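Local coordinates for shikimate 5-dehydrogenase (Thermus thermophilus, PDB 2D5C), which catalyses the reversible NADPH-linked reduction of 3-dehydroshikimate to shikimate, the fourth of seven steps on the way to chorismate and the aromatic amino acids, at residues G31-W36 against G56-L61; E194-E199 against T212-E217; F22-L27 against L238-W243. All coordinates share one frame; numbering follows the deposited sequence.

Contact 1. Residues G31-W36 against G56-L61; sequences GSYEAW and GVNLTL. With SKM ((3R,4S,5R)-3,4,5-trihydroxycyclohex-1-ene-1-carboxylic acid), chain E.
One hydrogen bond carries this contact: the phenol of Tyr33 donates to the side-chain carbonyl of Asn58, with Tyr33 OH and Asn58 OD1 2.7 Å apart. The donor lies in the carbonyl plane on a lone pair of OD1, at a C=O...O angle of 113°, close to what an sp2 oxygen prefers. OD1 in turn lies at the edge of the Tyr33 ring, near its plane. The ring and amide planes are turned 44° apart, and the two side chains cross at about a right angle. A tyrosine suits the place because the ring with its para hydroxyl reaches over the intervening strand, between segments whose nearest CA atoms, those of Tyr33 and Val57, are 8.5 Å apart. Its CG stands anti to the backbone N (chi1 -173°), which helps to carry the hydroxyl to the asparagine. The other end of the amide is used as well, ND2 being hydrogen-bonded to Asn85 O, so bonds at both ends of the amide set its orientation.

Strands 31-37 and 56-59 are not neighbours in the sheet of the substrate-binding domain; strand 2-8 runs parallel between them, and the Tyr33 side chain packs on its Phe4 and Val6. The Tyr33 ring also stacks on His20 of helix 16-26.

At and just past the end of strand 56-59 the chain faces the substrate. Asn58 lines the pocket by packing, its CB 3.2 Å from O7 of shikimate. Thr60 makes a polar contact: its OG1 is hydrogen-bonded to O11 of shikimate at 3.2 Å, and either oxygen could be the donor. A threonine suits a ligand hydroxyl, since it can give or accept. Ser14, Ser16, Lys64, Asn85, Asp100 and Gln235 supply further hydrogen bonds to the ligand.

Contact 2. Residues E194-E199 against T212-E217; sequences ELFPEE and TRFLRE. With SO4 (sulfate ion), chain C.
Phe196, in the loop before strand 201-204, projects its ring against helix 213-220 and meets Phe214 and Glu217. The helix begins at Thr212, an N-cap whose OG1 accepts from Leu215 N at 3.2 Å, a role suited to a short hydroxyl side chain. Arg213 follows, its NH2 giving a weak bond to O3 of a sulfate (3.3 Å), probably from the crystallisation liquor. Next, Phe214 CD1 packs on Phe196 CZ at 3.7 Å in an oblique aromatic pair, planes at 43°. The Phe214 ring also reaches Leu175 and Asn177 of strand 174-177, joining the helix to the parallel sheet of the Rossmann-type NADP-binding domain. One turn after Arg213, Glu217 crosses Phe196 at about a right angle, and Glu217 OE1 is 3.5 Å from Phe196 CZ. With an alanine at Phe196, the space beside Phe214 CD1 would probably be left unfilled, and Glu217 CB and OE1 would lose the ring they lie against. The contact is thus mixed: the Phe214 ring and Glu217 CB give Phe196 an apolar surface, while OE1 rests near its outer carbons, the carboxylate being answered by Ser189 OG at OE1 and, through charge alone, by Arg213 NH2 at OE2.

Contact 3. Residues F22-L27 against L238-W243; sequences FALESL and LAFRLW. With SO4 (sulfate ion), chain F.
Two helices of the substrate-binding half of the enzyme pack together here, 16-26 from near the N terminus and 229-244 from near the C terminus, so the chain returns to complete the domain with which it began. On another side of helix 229-244 lies the dimer partner: Arg241 NE donates to O1 of a sulfate at 3.1 Å, with its chain bent at chi3, and this ion, probably from the crystallisation liquor, is also held by Glu91 N of the second subunit. Leu242 packs on Val90 of that subunit.

Phe240 carries the contact from its helix, a large flat ring being able to meet three aliphatic side chains at once. A chi1 of -162° sets CG opposite the backbone N and sends the ring out toward helix 16-26. Ala23 covers one face in a CH-pi contact, its CB 4.2 Å from the Phe240 ring centroid and 26° off the normal; its single methyl lets the ring come close to the helix. Leu29 and Pro248 add to the apolar surroundings. Leu24 arrives at the edge, in the ring plane, with its CD2 3.8 Å from Phe240 CZ. Leu27 comes from the opposite direction, its CD1 methyl 3.4 Å from Phe240 CE2.

How the contacts relate
From the N terminus, helix 16-26 supplies the first half of contact 3, and strand 31-37 follows with the first half of contact 1. Contact 1 closes early, at strand 56-59, spanning strand 2-8 within the substrate-binding sheet. The chain then crosses to the NADP-binding domain, where contact 2 ties a loop to helix 213-220 around strand 201-204. Contact 3 closes last, when helix 229-244 returns and joins the N-terminal and C-terminal helices of the substrate-binding domain; its long loop encloses the other two, which lie in series. Contacts 1 and 3 touch, Trp243 CH2 packing on Asn58 OD1, whereas the centre of contact 2 is about 33 Å from that of contact 1.

Contact 1. Residues G31-W36 against G56-L61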
loop_
_atom_site.group_PDB
_atom_site.type_symbol
_atom_site.label_atom_id
_atom_site.label_comp_id
_atom_site.label_asym_id
_atom_site.label_seq_id
_atom_site.Cartn_x
_atom_site.Cartn_y
_atom_site.Cartn_z
ATOM N N GLY A 31 6.407 16.516 2.878
ATOM C CA GLY A 31 7.060 15.285 3.261
ATOM C C GLY A 31 8.564 15.370 3.145
ATOM O O GLY A 31 9.119 16.397 2.748
ATOM N N SER A 32 9.229 14.278 3.493
ATOM C CA SER A 32 10.676 14.228 3.436
ATOM C C SER A 32 11.112 12.871 2.922
ATOM O O SER A 32 10.355 11.906 2.973
ATOM C CB SER A 32 11.268 14.463 4.826
ATOM O OG SER A 32 10.752 13.525 5.756
ATOM N N TYR A 33 12.341 12.822 2.425
ATOM C CA TYR A 33 12.946 11.609 1.893
ATOM C C TYR A 33 14.421 11.720 2.267
ATOM O O TYR A 33 15.161 12.514 1.678
ATOM C CB TYR A 33 12.788 11.557 0.366
ATOM C CG TYR A 33 13.249 10.254 -0.256
ATOM C CD1 TYR A 33 14.589 9.868 -0.203
ATOM C CD2 TYR A 33 12.334 9.383 -0.862
ATOM C CE1 TYR A 33 15.014 8.644 -0.732
ATOM C CE2 TYR A 33 12.744 8.155 -1.394
ATOM C CZ TYR A 33 14.084 7.794 -1.324
ATOM O OH TYR A 33 14.508 6.580 -1.829
ATOM N N GLU A 34 14.832 10.925 3.251
ATOM C CA GLU A 34 16.204 10.924 3.751
ATOM C C GLU A 34 16.980 9.657 3.387
ATOM O O GLU A 34 16.398 8.635 3.010
ATOM C CB GLU A 34 16.188 11.048 5.277
ATOM C CG GLU A 34 15.415 9.910 5.949
ATOM C CD GLU A 34 15.696 9.773 7.435
ATOM O OE1 GLU A 34 16.868 9.551 7.806
ATOM O OE2 GLU A 34 14.739 9.877 8.230
ATOM N N ALA A 35 18.302 9.741 3.505
ATOM C CA ALA A 35 19.182 8.610 3.249
ATOM C C ALA A 35 19.546 8.084 4.634
ATOM O O ALA A 35 20.081 8.826 5.454
ATOM C CB ALA A 35 20.431 9.067 2.511
ATOM N N TRP A 36 19.248 6.816 4.901
ATOM C CA TRP A 36 19.528 6.227 6.206
ATOM C C TRP A 36 20.467 5.038 6.068
ATOM O O TRP A 36 20.053 3.959 5.644
ATOM C CB TRP A 36 18.216 5.779 6.857
ATOM C CG TRP A 36 18.292 5.457 8.320
ATOM C CD1 TRP A 36 19.419 5.324 9.084
ATOM C CD2 TRP A 36 17.187 5.204 9.196
ATOM N NE1 TRP A 36 19.081 5.006 10.376
ATOM C CE2 TRP A 36 17.719 4.924 10.472
ATOM C CE3 TRP A 36 15.797 5.186 9.024
ATOM C CZ2 TRP A 36 16.909 4.629 11.572
ATOM C CZ3 TRP A 36 14.992 4.892 10.119
ATOM C CH2 TRP A 36 15.553 4.618 11.377
ATOM N N GLY A 56 6.941 4.651 3.228
ATOM C CA GLY A 56 7.613 3.775 2.288
ATOM C C GLY A 56 9.098 4.042 2.251
ATOM O O GLY A 56 9.566 5.095 2.688
ATOM N N VAL A 57 9.852 3.073 1.754
ATOM C CA VAL A 57 11.292 3.235 1.642
ATOM C C VAL A 57 11.764 2.496 0.423
ATOM O O VAL A 57 11.105 1.559 -0.047
ATOM C CB VAL A 57 12.073 2.652 2.859
ATOM C CG1 VAL A 57 11.689 3.366 4.137
ATOM C CG2 VAL A 57 11.826 1.138 2.973
ATOM N N ASN A 58 12.886 2.954 -0.118
ATOM C CA ASN A 58 13.525 2.289 -1.244
ATOM C C ASN A 58 14.647 1.508 -0.577
ATOM O O ASN A 58 15.123 1.895 0.499
ATOM C CB ASN A 58 14.101 3.307 -2.234
ATOM C CG ASN A 58 13.064 3.819 -3.205
ATOM O OD1 ASN A 58 12.964 5.025 -3.457
ATOM N ND2 ASN A 58 12.283 2.896 -3.773
ATOM N N LEU A 59 15.034 0.388 -1.181
ATOM C CA LEU A 59 16.107 -0.428 -0.634
ATOM C C LEU A 59 17.199 -0.522 -1.675
ATOM O O LEU A 59 16.920 -0.668 -2.864
ATOM C CB LEU A 59 15.620 -1.848 -0.305
ATOM C CG LEU A 59 14.511 -2.047 0.721
ATOM C CD1 LEU A 59 14.299 -3.537 0.912
ATOM C CD2 LEU A 59 14.868 -1.384 2.046
ATOM N N THR A 60 18.445 -0.441 -1.222
ATOM C CA THR A 60 19.586 -0.535 -2.122
ATOM C C THR A 60 20.567 -1.527 -1.482
ATOM O O THR A 60 20.249 -2.129 -0.452
ATOM C CB THR A 60 20.234 0.871 -2.322
ATOM O OG1 THR A 60 20.945 0.903 -3.565
ATOM C CG2 THR A 60 21.184 1.200 -1.184
ATOM N N LEU A 61 21.745 -1.712 -2.074
ATOM C CA LEU A 61 22.730 -2.644 -1.516
ATOM C C LEU A 61 22.998 -2.391 -0.041
ATOM O O LEU A 61 23.032 -1.241 0.407
ATOM C CB LEU A 61 24.071 -2.540 -2.237
ATOM C CG LEU A 61 24.229 -3.006 -3.678
ATOM C CD1 LEU A 61 23.497 -2.067 -4.619
ATOM C CD2 LEU A 61 25.714 -3.037 -4.003
HETATM O O12 SKM E . 16.373 0.450 -6.880
HETATM C C8 SKM E . 16.997 1.716 -6.616
HETATM C C6 SKM E . 16.640 2.179 -5.177
HETATM O O7 SKM E . 15.223 2.292 -5.063
HETATM C C5 SKM E . 17.289 3.549 -4.851
HETATM C C4 SKM E . 18.704 3.693 -5.414
HETATM C C1 SKM E . 19.504 4.866 -4.976
HETATM O O2 SKM E . 18.974 5.748 -4.107
HETATM O O3 SKM E . 20.641 5.038 -5.394
HETATM C C10 SKM E . 19.251 2.825 -6.271
HETATM C C9 SKM E . 18.542 1.589 -6.782
HETATM O O11 SKM E . 19.010 0.454 -6.036
#

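Contact 2. Residues E194-E199 against T212-E217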
loop_
_atom_site.group_PDB
_atom_site.type_symbol
_atom_site.label_atom_id
_atom_site.label_comp_id
_atom_site.label_asym_id
_atom_site.label_seq_id
_atom_site.Cartn_x
_atom_site.Cartn_y
_atom_site.Cartn_z
ATOM N N GLU A 194 37.544 -5.106 -26.871
ATOM C CA GLU A 194 37.406 -5.972 -28.041
ATOM C C GLU A 194 36.205 -6.921 -28.008
ATOM O O GLU A 194 35.941 -7.611 -28.999
ATOM C CB GLU A 194 38.684 -6.794 -28.256
ATOM C CG GLU A 194 39.078 -7.692 -27.083
ATOM C CD GLU A 194 40.178 -8.687 -27.448
ATOM O OE1 GLU A 194 40.948 -8.407 -28.396
ATOM O OE2 GLU A 194 40.281 -9.744 -26.786
ATOM N N LEU A 195 35.482 -6.973 -26.885
ATOM C CA LEU A 195 34.317 -7.858 -26.801
ATOM C C LEU A 195 33.002 -7.120 -27.054
ATOM O O LEU A 195 31.925 -7.729 -27.072
ATOM C CB LEU A 195 34.272 -8.575 -25.445
ATOM C CG LEU A 195 35.424 -9.561 -25.188
ATOM C CD1 LEU A 195 35.140 -10.355 -23.909
ATOM C CD2 LEU A 195 35.581 -10.504 -26.367
ATOM N N PHE A 196 33.085 -5.810 -27.255
ATOM C CA PHE A 196 31.879 -5.034 -27.548
ATOM C C PHE A 196 31.400 -5.335 -28.969
ATOM O O PHE A 196 32.212 -5.639 -29.851
ATOM C CB PHE A 196 32.145 -3.521 -27.479
ATOM C CG PHE A 196 32.176 -2.951 -26.078
ATOM C CD1 PHE A 196 33.274 -3.157 -25.248
ATOM C CD2 PHE A 196 31.109 -2.197 -25.596
ATOM C CE1 PHE A 196 33.310 -2.617 -23.958
ATOM C CE2 PHE A 196 31.132 -1.649 -24.301
ATOM C CZ PHE A 196 32.233 -1.860 -23.486
ATOM N N PRO A 197 30.077 -5.268 -29.211
ATOM C CA PRO A 197 29.555 -5.525 -30.558
ATOM C C PRO A 197 29.854 -4.270 -31.400
ATOM O O PRO A 197 30.016 -3.190 -30.835
ATOM C CB PRO A 197 28.068 -5.718 -30.308
ATOM C CG PRO A 197 27.792 -4.703 -29.212
ATOM C CD PRO A 197 28.974 -5.023 -28.265
ATOM N N GLU A 198 29.959 -4.406 -32.728
ATOM C CA GLU A 198 30.257 -3.243 -33.584
ATOM C C GLU A 198 28.983 -2.436 -33.895
ATOM O O GLU A 198 29.040 -1.376 -34.524
ATOM C CB GLU A 198 30.947 -3.667 -34.897
ATOM C CG GLU A 198 32.292 -4.414 -34.791
ATOM C CD GLU A 198 33.475 -3.546 -34.382
ATOM O OE1 GLU A 198 33.554 -2.350 -34.770
ATOM O OE2 GLU A 198 34.343 -4.106 -33.680
ATOM N N GLU A 199 27.833 -2.947 -33.456
ATOM C CA GLU A 199 26.563 -2.250 -33.661
ATOM C C GLU A 199 25.531 -2.617 -32.597
ATOM O O GLU A 199 25.528 -3.730 -32.074
ATOM C CB GLU A 199 25.984 -2.560 -35.044
ATOM C CG GLU A 199 25.320 -3.926 -35.148
ATOM C CD GLU A 199 24.434 -4.054 -36.381
ATOM O OE1 GLU A 199 24.956 -4.404 -37.456
ATOM O OE2 GLU A 199 23.214 -3.801 -36.273
ATOM N N THR A 212 30.746 6.391 -17.387
ATOM C CA THR A 212 31.632 5.312 -17.000
ATOM C C THR A 212 32.541 4.886 -18.138
ATOM O O THR A 212 32.313 5.243 -19.294
ATOM C CB THR A 212 30.800 4.094 -16.568
ATOM O OG1 THR A 212 29.960 3.699 -17.656
ATOM C CG2 THR A 212 29.907 4.454 -15.377
ATOM N N ARG A 213 33.572 4.118 -17.811
ATOM C CA ARG A 213 34.473 3.631 -18.834
ATOM C C ARG A 213 33.661 2.792 -19.831
ATOM O O ARG A 213 33.794 2.959 -21.035
ATOM C CB ARG A 213 35.598 2.795 -18.226
ATOM C CG ARG A 213 36.599 2.361 -19.272
ATOM C CD ARG A 213 37.826 1.643 -18.716
ATOM N NE ARG A 213 38.620 1.157 -19.841
ATOM C CZ ARG A 213 39.410 0.092 -19.821
ATOM N NH1 ARG A 213 39.548 -0.631 -18.714
ATOM N NH2 ARG A 213 40.030 -0.273 -20.933
ATOM N N PHE A 214 32.806 1.906 -19.313
ATOM C CA PHE A 214 31.941 1.052 -20.144
ATOM C C PHE A 214 31.136 1.873 -21.174
ATOM O O PHE A 214 31.080 1.531 -22.363
ATOM C CB PHE A 214 30.978 0.284 -19.221
ATOM C CG PHE A 214 29.915 -0.518 -19.938
ATOM C CD1 PHE A 214 30.176 -1.809 -20.384
ATOM C CD2 PHE A 214 28.637 -0.005 -20.099
ATOM C CE1 PHE A 214 29.168 -2.584 -20.973
ATOM C CE2 PHE A 214 27.615 -0.773 -20.691
ATOM C CZ PHE A 214 27.886 -2.064 -21.125
ATOM N N LEU A 215 30.497 2.942 -20.718
ATOM C CA LEU A 215 29.691 3.752 -21.628
ATOM C C LEU A 215 30.544 4.504 -22.635
ATOM O O LEU A 215 30.158 4.646 -23.790
ATOM C CB LEU A 215 28.818 4.750 -20.861
ATOM C CG LEU A 215 27.570 4.166 -20.182
ATOM C CD1 LEU A 215 26.873 5.269 -19.402
ATOM C CD2 LEU A 215 26.625 3.570 -21.228
ATOM N N ARG A 216 31.694 4.998 -22.193
ATOM C CA ARG A 216 32.581 5.712 -23.103
ATOM C C ARG A 216 33.098 4.745 -24.162
ATOM O O ARG A 216 33.244 5.107 -25.323
ATOM C CB ARG A 216 33.738 6.352 -22.325
ATOM C CG ARG A 216 33.321 7.549 -21.475
ATOM C CD ARG A 216 34.417 7.931 -20.476
ATOM N NE ARG A 216 34.087 9.102 -19.666
ATOM C CZ ARG A 216 34.262 10.366 -20.062
ATOM N NH1 ARG A 216 34.759 10.627 -21.264
ATOM N NH2 ARG A 216 33.967 11.372 -19.249
ATOM N N GLU A 217 33.369 3.504 -23.769
ATOM C CA GLU A 217 33.841 2.509 -24.724
ATOM C C GLU A 217 32.734 2.197 -25.722
ATOM O O GLU A 217 32.974 2.090 -26.928
ATOM C CB GLU A 217 34.228 1.216 -24.007
ATOM C CG GLU A 217 35.529 1.312 -23.252
ATOM C CD GLU A 217 35.785 0.071 -22.411
ATOM O OE1 GLU A 217 34.832 -0.386 -21.755
ATOM O OE2 GLU A 217 36.926 -0.437 -22.403
HETATM S S SO4 C . 40.670 -3.689 -21.996
HETATM O O1 SO4 C . 39.591 -3.042 -23.023
HETATM O O2 SO4 C . 40.941 -5.005 -22.523
HETATM O O3 SO4 C . 41.738 -2.933 -21.935
HETATM O O4 SO4 C . 39.924 -3.815 -20.775
#

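Contact 3. Residues F22-L27 against L238-W243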
loop_
_atom_site.group_PDB
_atom_site.type_symbol
_atom_site.label_atom_id
_atom_site.label_comp_id
_atom_site.label_asym_id
_atom_site.label_seq_id
_atom_site.Cartn_x
_atom_site.Cartn_y
_atom_site.Cartn_z
ATOM N N PHE A 22 12.021 16.720 -5.262
ATOM C CA PHE A 22 11.383 17.303 -6.432
ATOM C C PHE A 22 9.974 16.724 -6.568
ATOM O O PHE A 22 9.011 17.449 -6.800
ATOM C CB PHE A 22 12.157 16.976 -7.713
ATOM C CG PHE A 22 11.343 17.166 -8.962
ATOM C CD1 PHE A 22 11.077 18.444 -9.449
ATOM C CD2 PHE A 22 10.758 16.072 -9.599
ATOM C CE1 PHE A 22 10.241 18.632 -10.541
ATOM C CE2 PHE A 22 9.915 16.248 -10.694
ATOM C CZ PHE A 22 9.655 17.530 -11.167
ATOM N N ALA A 23 9.861 15.408 -6.436
ATOM C CA ALA A 23 8.562 14.762 -6.580
ATOM C C ALA A 23 7.525 15.386 -5.645
ATOM O O ALA A 23 6.429 15.745 -6.068
ATOM C CB ALA A 23 8.688 13.245 -6.303
ATOM N N LEU A 24 7.891 15.509 -4.375
ATOM C CA LEU A 24 7.002 16.063 -3.362
ATOM C C LEU A 24 6.518 17.476 -3.660
ATOM O O LEU A 24 5.317 17.720 -3.693
ATOM C CB LEU A 24 7.687 16.033 -1.998
ATOM C CG LEU A 24 7.802 14.637 -1.385
ATOM C CD1 LEU A 24 8.833 14.633 -0.271
ATOM C CD2 LEU A 24 6.434 14.195 -0.885
ATOM N N GLU A 25 7.445 18.404 -3.888
ATOM C CA GLU A 25 7.053 19.787 -4.161
ATOM C C GLU A 25 6.289 19.896 -5.473
ATOM O O GLU A 25 5.333 20.663 -5.586
ATOM C CB GLU A 25 8.287 20.703 -4.166
ATOM C CG GLU A 25 9.273 20.515 -5.320
ATOM C CD GLU A 25 8.785 21.127 -6.628
ATOM O OE1 GLU A 25 8.090 22.168 -6.583
ATOM O OE2 GLU A 25 9.111 20.577 -7.704
ATOM N N SER A 26 6.713 19.113 -6.459
ATOM C CA SER A 26 6.083 19.104 -7.770
ATOM C C SER A 26 4.604 18.736 -7.683
ATOM O O SER A 26 3.774 19.231 -8.454
ATOM C CB SER A 26 6.801 18.104 -8.675
ATOM O OG SER A 26 6.059 17.900 -9.860
ATOM N N LEU A 27 4.284 17.855 -6.741
ATOM C CA LEU A 27 2.914 17.395 -6.542
ATOM C C LEU A 27 2.205 18.170 -5.434
ATOM O O LEU A 27 1.046 17.886 -5.111
ATOM C CB LEU A 27 2.921 15.901 -6.206
ATOM C CG LEU A 27 3.323 14.982 -7.361
ATOM C CD1 LEU A 27 3.591 13.596 -6.832
ATOM C CD2 LEU A 27 2.222 14.955 -8.411
ATOM N N LEU A 238 7.979 5.472 -10.251
ATOM C CA LEU A 238 7.065 4.347 -10.077
ATOM C C LEU A 238 6.896 3.993 -8.611
ATOM O O LEU A 238 5.803 3.607 -8.186
ATOM C CB LEU A 238 7.562 3.125 -10.851
ATOM C CG LEU A 238 7.520 3.259 -12.370
ATOM C CD1 LEU A 238 8.124 2.015 -12.995
ATOM C CD2 LEU A 238 6.096 3.458 -12.845
ATOM N N ALA A 239 7.961 4.115 -7.831
ATOM C CA ALA A 239 7.864 3.797 -6.406
ATOM C C ALA A 239 6.985 4.839 -5.722
ATOM O O ALA A 239 6.177 4.520 -4.846
ATOM C CB ALA A 239 9.253 3.782 -5.755
ATOM N N PHE A 240 7.150 6.098 -6.120
ATOM C CA PHE A 240 6.350 7.172 -5.539
ATOM C C PHE A 240 4.859 6.944 -5.806
ATOM O O PHE A 240 4.018 7.208 -4.940
ATOM C CB PHE A 240 6.782 8.529 -6.109
ATOM C CG PHE A 240 6.330 9.693 -5.280
ATOM C CD1 PHE A 240 7.188 10.277 -4.355
ATOM C CD2 PHE A 240 5.031 10.182 -5.407
ATOM C CE1 PHE A 240 6.757 11.349 -3.555
ATOM C CE2 PHE A 240 4.589 11.241 -4.623
ATOM C CZ PHE A 240 5.452 11.827 -3.694
ATOM N N ARG A 241 4.527 6.464 -7.003
ATOM C CA ARG A 241 3.138 6.200 -7.323
ATOM C C ARG A 241 2.653 5.030 -6.478
ATOM O O ARG A 241 1.510 5.022 -6.044
ATOM C CB ARG A 241 2.949 5.893 -8.816
ATOM C CG ARG A 241 1.486 5.757 -9.213
ATOM C CD ARG A 241 1.337 5.517 -10.700
ATOM N NE ARG A 241 2.017 4.298 -11.115
ATOM C CZ ARG A 241 2.179 3.921 -12.380
ATOM N NH1 ARG A 241 1.709 4.674 -13.370
ATOM N NH2 ARG A 241 2.808 2.784 -12.654
ATOM N N LEU A 242 3.506 4.030 -6.245
ATOM C CA LEU A 242 3.078 2.912 -5.399
ATOM C C LEU A 242 2.727 3.434 -4.011
ATOM O O LEU A 242 1.722 3.038 -3.424
ATOM C CB LEU A 242 4.178 1.854 -5.247
ATOM C CG LEU A 242 4.571 1.026 -6.466
ATOM C CD1 LEU A 242 5.634 0.021 -6.063
ATOM C CD2 LEU A 242 3.358 0.320 -7.029
ATOM N N TRP A 243 3.559 4.331 -3.485
ATOM C CA TRP A 243 3.327 4.876 -2.153
ATOM C C TRP A 243 2.132 5.816 -2.016
ATOM O O TRP A 243 1.456 5.799 -0.994
ATOM C CB TRP A 243 4.560 5.646 -1.660
ATOM C CG TRP A 243 5.790 4.829 -1.519
ATOM C CD1 TRP A 243 5.879 3.517 -1.123
ATOM C CD2 TRP A 243 7.131 5.273 -1.752
ATOM N NE1 TRP A 243 7.200 3.120 -1.102
ATOM C CE2 TRP A 243 7.987 4.178 -1.484
ATOM C CE3 TRP A 243 7.693 6.494 -2.160
ATOM C CZ2 TRP A 243 9.377 4.265 -1.614
ATOM C CZ3 TRP A 243 9.088 6.581 -2.289
ATOM C CH2 TRP A 243 9.908 5.472 -2.017
HETATM S S SO4 F . 0.508 1.267 -9.564
HETATM O O1 SO4 F . 1.600 2.213 -8.829
HETATM O O2 SO4 F . -0.263 0.693 -8.480
HETATM O O3 SO4 F . -0.217 1.976 -10.389
HETATM O O4 SO4 F . 1.317 0.241 -10.172
#